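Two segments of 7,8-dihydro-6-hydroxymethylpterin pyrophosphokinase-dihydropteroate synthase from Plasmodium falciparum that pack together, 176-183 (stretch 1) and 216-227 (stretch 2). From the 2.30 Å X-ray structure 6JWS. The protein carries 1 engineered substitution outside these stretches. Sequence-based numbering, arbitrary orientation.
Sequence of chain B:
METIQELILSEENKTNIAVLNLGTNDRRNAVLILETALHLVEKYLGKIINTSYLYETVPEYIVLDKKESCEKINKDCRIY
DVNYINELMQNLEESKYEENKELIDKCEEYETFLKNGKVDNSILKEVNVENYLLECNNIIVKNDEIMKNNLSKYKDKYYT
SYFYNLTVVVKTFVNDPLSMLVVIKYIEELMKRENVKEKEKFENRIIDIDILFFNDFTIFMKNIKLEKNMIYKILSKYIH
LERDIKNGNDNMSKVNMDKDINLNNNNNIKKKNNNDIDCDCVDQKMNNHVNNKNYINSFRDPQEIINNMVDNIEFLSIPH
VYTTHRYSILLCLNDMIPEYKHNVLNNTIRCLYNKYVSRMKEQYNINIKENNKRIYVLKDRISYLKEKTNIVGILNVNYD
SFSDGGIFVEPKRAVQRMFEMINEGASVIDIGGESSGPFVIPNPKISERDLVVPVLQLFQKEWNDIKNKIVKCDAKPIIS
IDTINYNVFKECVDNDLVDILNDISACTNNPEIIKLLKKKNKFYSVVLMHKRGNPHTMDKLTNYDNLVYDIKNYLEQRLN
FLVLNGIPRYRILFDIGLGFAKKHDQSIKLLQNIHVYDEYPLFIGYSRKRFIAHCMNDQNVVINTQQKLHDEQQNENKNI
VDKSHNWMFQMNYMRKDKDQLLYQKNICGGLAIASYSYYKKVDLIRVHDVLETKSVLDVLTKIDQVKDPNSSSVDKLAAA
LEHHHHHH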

# COMPACT_ATOMS: atom_id res chain seq x y z
N ASP B 176 -35.07 -19.01 36.61
CA ASP B 176 -34.83 -20.14 35.73
C ASP B 176 -34.97 -19.72 34.27
O ASP B 176 -35.60 -18.71 33.97
N PRO B 177 -34.41 -20.53 33.33
CA PRO B 177 -34.51 -20.23 31.90
C PRO B 177 -35.93 -20.25 31.34
O PRO B 177 -36.22 -19.57 30.35
N LEU B 178 -36.82 -21.01 31.99
CA LEU B 178 -38.20 -21.03 31.50
C LEU B 178 -38.87 -19.71 31.86
O LEU B 178 -39.50 -19.09 31.01
N SER B 179 -38.69 -19.25 33.10
CA SER B 179 -39.21 -17.93 33.46
C SER B 179 -38.55 -16.86 32.59
O SER B 179 -39.22 -15.95 32.10
N MET B 180 -37.24 -16.99 32.36
CA MET B 180 -36.55 -16.00 31.56
C MET B 180 -37.13 -15.95 30.15
O MET B 180 -37.38 -14.87 29.61
N LEU B 181 -37.35 -17.13 29.55
CA LEU B 181 -37.88 -17.17 28.20
C LEU B 181 -39.25 -16.50 28.13
O LEU B 181 -39.55 -15.79 27.17
N VAL B 182 -40.07 -16.71 29.17
CA VAL B 182 -41.39 -16.09 29.22
C VAL B 182 -41.23 -14.57 29.15
O VAL B 182 -41.84 -13.92 28.30
N VAL B 183 -40.38 -14.00 30.03
CA VAL B 183 -40.14 -12.57 30.02
C VAL B 183 -39.56 -12.12 28.67
O VAL B 183 -39.91 -11.05 28.17
N ASP B 216 -24.67 -23.45 34.40
CA ASP B 216 -24.06 -24.65 33.83
C ASP B 216 -25.14 -25.69 33.53
O ASP B 216 -24.82 -26.87 33.39
N PHE B 217 -26.40 -25.26 33.41
CA PHE B 217 -27.51 -26.19 33.27
C PHE B 217 -27.49 -26.87 31.90
O PHE B 217 -27.12 -26.27 30.89
N THR B 218 -27.95 -28.13 31.88
CA THR B 218 -28.22 -28.88 30.66
C THR B 218 -29.68 -29.31 30.70
O THR B 218 -30.04 -30.21 31.46
N ILE B 219 -30.51 -28.68 29.87
CA ILE B 219 -31.96 -28.86 29.91
C ILE B 219 -32.47 -29.12 28.49
O ILE B 219 -32.01 -28.48 27.55
N PHE B 220 -33.43 -30.06 28.37
CA PHE B 220 -34.26 -30.20 27.18
C PHE B 220 -35.67 -30.61 27.62
O PHE B 220 -35.87 -31.72 28.08
N MET B 221 -36.63 -29.69 27.46
CA MET B 221 -38.00 -29.91 27.90
C MET B 221 -38.88 -29.97 26.66
O MET B 221 -39.06 -28.96 25.99
N LYS B 222 -39.45 -31.16 26.40
CA LYS B 222 -39.88 -31.55 25.06
C LYS B 222 -41.24 -30.97 24.69
O LYS B 222 -41.46 -30.63 23.53
N ASN B 223 -42.16 -30.89 25.66
CA ASN B 223 -43.47 -30.34 25.35
C ASN B 223 -43.96 -29.45 26.49
O ASN B 223 -44.01 -29.86 27.64
N ILE B 224 -44.33 -28.22 26.10
CA ILE B 224 -44.62 -27.14 27.03
C ILE B 224 -45.89 -26.44 26.55
O ILE B 224 -45.93 -25.88 25.44
N LYS B 225 -46.92 -26.52 27.40
CA LYS B 225 -48.17 -25.81 27.22
C LYS B 225 -48.45 -25.06 28.52
O LYS B 225 -48.92 -25.64 29.50
N LEU B 226 -48.10 -23.77 28.53
CA LEU B 226 -48.34 -22.92 29.68
C LEU B 226 -49.67 -22.21 29.48
O LEU B 226 -49.90 -21.62 28.43
N GLU B 227 -50.54 -22.30 30.49
CA GLU B 227 -51.81 -21.59 30.47
C GLU B 227 -51.55 -20.10 30.71
O GLU B 227 -50.59 -19.75 31.37

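The contact between the first helical turns of 177-183 and the segment 216-227, which includes the short strand 219-221, is entirely apolar and is centred on L178. This leucine points its CA-to-CB bond toward the second stretch and has 71 Å² covered by it, more than any other residue of the pair. Its rotamer is t at chi1 (-173°) and p at chi2 (41°). L178 CD2 lies 3.8 Å from M221 CE, and L178 CD1 approaches L226 CD1 at 4.4 Å; I224 CD1 lies about equally far from both methyls, 4.5 Å from L178 CD2 and 4.6 Å from L178 CD1. M221 reaches this site in an m, t, p conformation, its final p torsion (chi3 = 52°) setting the terminal methyl against the leucine. I224, with m and t torsions, brings its CD1 to the margin of the leucine side chain.

One helical turn further on, V182 (chi1 t, 172°) continues the apolar surface. Its CG2 packs 4.1 Å from L226 CD1, so that a single methyl of L226 meets both L178 and V182, as expected for helix residues four apart that present the same face. L226 adopts the m, t rotamer, and 43 Å² of it is covered by the helix. L181 also directs its CA-to-CB bond toward the second stretch, but its side chain comes no nearer than 6.6 Å and makes no contact.

At the start of the helix, P177 carries the packing toward the beginning of the second stretch. Its ring, puckered C-gamma endo, places CG 3.9 Å from I219 CD1, which the isoleucine extends through m and t torsions. P177 CD lies 4.3 Å from F217 CD2, at the edge of the aromatic ring and near its plane, so the proline does not stack on the phenylalanine. Within 217-221 the inward residues F217, I219 and M221 alternate with T218 and F220, whose side chains are out of reach of the helix, the pattern of an extended chain offering one side to its neighbour.

The polar edge is formed by D176, which points sideways and takes no part in the apolar packing. With chi1 p (65°), it caps the helix: S179 N donates to D176 OD2 at 2.6 Å, satisfying a backbone amide that has no acceptor from a preceding helical turn. No hydrogen bond joins the two stretches, and the 263 Å² buried between them, both sides summed, rests on side-chain packing. Farther out, N223 ND2 makes a weak hydrogen bond to K222 O at 2.9 Å within its own stretch.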

# COMPACT_ATOMS: atom_id res chain seq x y z
CB ASP B 176 -35.82 -21.27 36.03
CG ASP B 176 -37.25 -20.86 35.71
OD1 ASP B 176 -37.86 -20.18 36.57
OD2 ASP B 176 -37.70 -21.13 34.58
CB PRO B 177 -33.62 -21.28 31.21
CG PRO B 177 -33.39 -22.37 32.24
CD PRO B 177 -33.57 -21.71 33.59
CB LEU B 178 -38.98 -22.25 31.99
CG LEU B 178 -40.37 -22.41 31.39
CD1 LEU B 178 -40.38 -22.08 29.90
CD2 LEU B 178 -40.93 -23.80 31.62
CB SER B 179 -39.07 -17.60 34.93
OG SER B 179 -39.19 -18.77 35.74
CB MET B 180 -35.03 -16.22 31.49
CG MET B 180 -34.34 -15.19 30.61
SD MET B 180 -32.65 -14.92 31.10
CE MET B 180 -31.89 -16.36 30.37
CB LEU B 181 -37.91 -18.61 27.70
CG LEU B 181 -38.39 -18.79 26.26
CD1 LEU B 181 -37.53 -17.99 25.29
CD2 LEU B 181 -38.39 -20.27 25.89
CB VAL B 182 -42.19 -16.53 30.46
CG1 VAL B 182 -43.49 -15.73 30.61
CG2 VAL B 182 -42.47 -18.03 30.47
CB VAL B 183 -39.26 -12.09 31.19
CG1 VAL B 183 -39.18 -10.57 31.21
CG2 VAL B 183 -39.77 -12.59 32.53
CB ASP B 216 -23.01 -25.22 34.78
CG ASP B 216 -23.61 -25.63 36.12
OD1 ASP B 216 -24.81 -25.38 36.34
OD2 ASP B 216 -22.86 -26.21 36.93
CB PHE B 217 -28.87 -25.49 33.43
CG PHE B 217 -29.13 -24.83 34.76
CD1 PHE B 217 -28.32 -25.07 35.86
CD2 PHE B 217 -30.22 -23.98 34.91
CE1 PHE B 217 -28.56 -24.44 37.07
CE2 PHE B 217 -30.46 -23.35 36.13
CZ PHE B 217 -29.63 -23.58 37.20
CB THR B 218 -27.33 -30.12 30.58
OG1 THR B 218 -25.96 -29.76 30.82
CG2 THR B 218 -27.45 -30.85 29.26
CB ILE B 219 -32.61 -27.59 30.51
CG1 ILE B 219 -32.36 -27.51 32.01
CG2 ILE B 219 -34.09 -27.50 30.15
CD1 ILE B 219 -32.30 -26.10 32.54
CB PHE B 220 -33.65 -31.16 26.16
CG PHE B 220 -34.13 -30.95 24.74
CD1 PHE B 220 -35.35 -31.47 24.31
CD2 PHE B 220 -33.39 -30.21 23.83
CE1 PHE B 220 -35.80 -31.25 23.01
CE2 PHE B 220 -33.84 -29.99 22.53
CZ PHE B 220 -35.04 -30.51 22.12
CB MET B 221 -38.47 -28.78 28.82
CG MET B 221 -37.93 -28.89 30.24
SD MET B 221 -38.44 -27.53 31.35
CE MET B 221 -40.22 -27.54 31.14
CB LYS B 222 -39.84 -33.08 24.89
CG LYS B 222 -38.52 -33.64 24.38
CD LYS B 222 -38.50 -35.15 24.27
CE LYS B 222 -38.40 -35.84 25.62
NZ LYS B 222 -38.01 -37.27 25.49
CB ASN B 223 -44.49 -31.40 24.90
CG ASN B 223 -44.84 -31.27 23.42
OD1 ASN B 223 -45.67 -32.02 22.91
ND2 ASN B 223 -44.23 -30.32 22.73
CB ILE B 224 -43.41 -26.19 27.17
CG1 ILE B 224 -42.18 -26.90 27.75
CG2 ILE B 224 -43.78 -24.96 27.99
CD1 ILE B 224 -40.91 -26.07 27.76
CB LYS B 225 -49.29 -26.79 26.84
CG LYS B 225 -50.70 -26.21 26.80
CD LYS B 225 -51.13 -25.67 25.45
CE LYS B 225 -52.59 -25.29 25.40
NZ LYS B 225 -53.11 -25.23 24.01
CB LEU B 226 -47.19 -21.90 29.80
CG LEU B 226 -45.79 -22.47 30.00
CD1 LEU B 226 -44.75 -21.39 29.72
CD2 LEU B 226 -45.60 -23.03 31.40
CB GLU B 227 -52.79 -22.18 31.49
CG GLU B 227 -53.79 -23.16 30.88
CD GLU B 227 -53.24 -24.52 30.48
OE1 GLU B 227 -52.84 -25.28 31.39
OE2 GLU B 227 -53.21 -24.82 29.27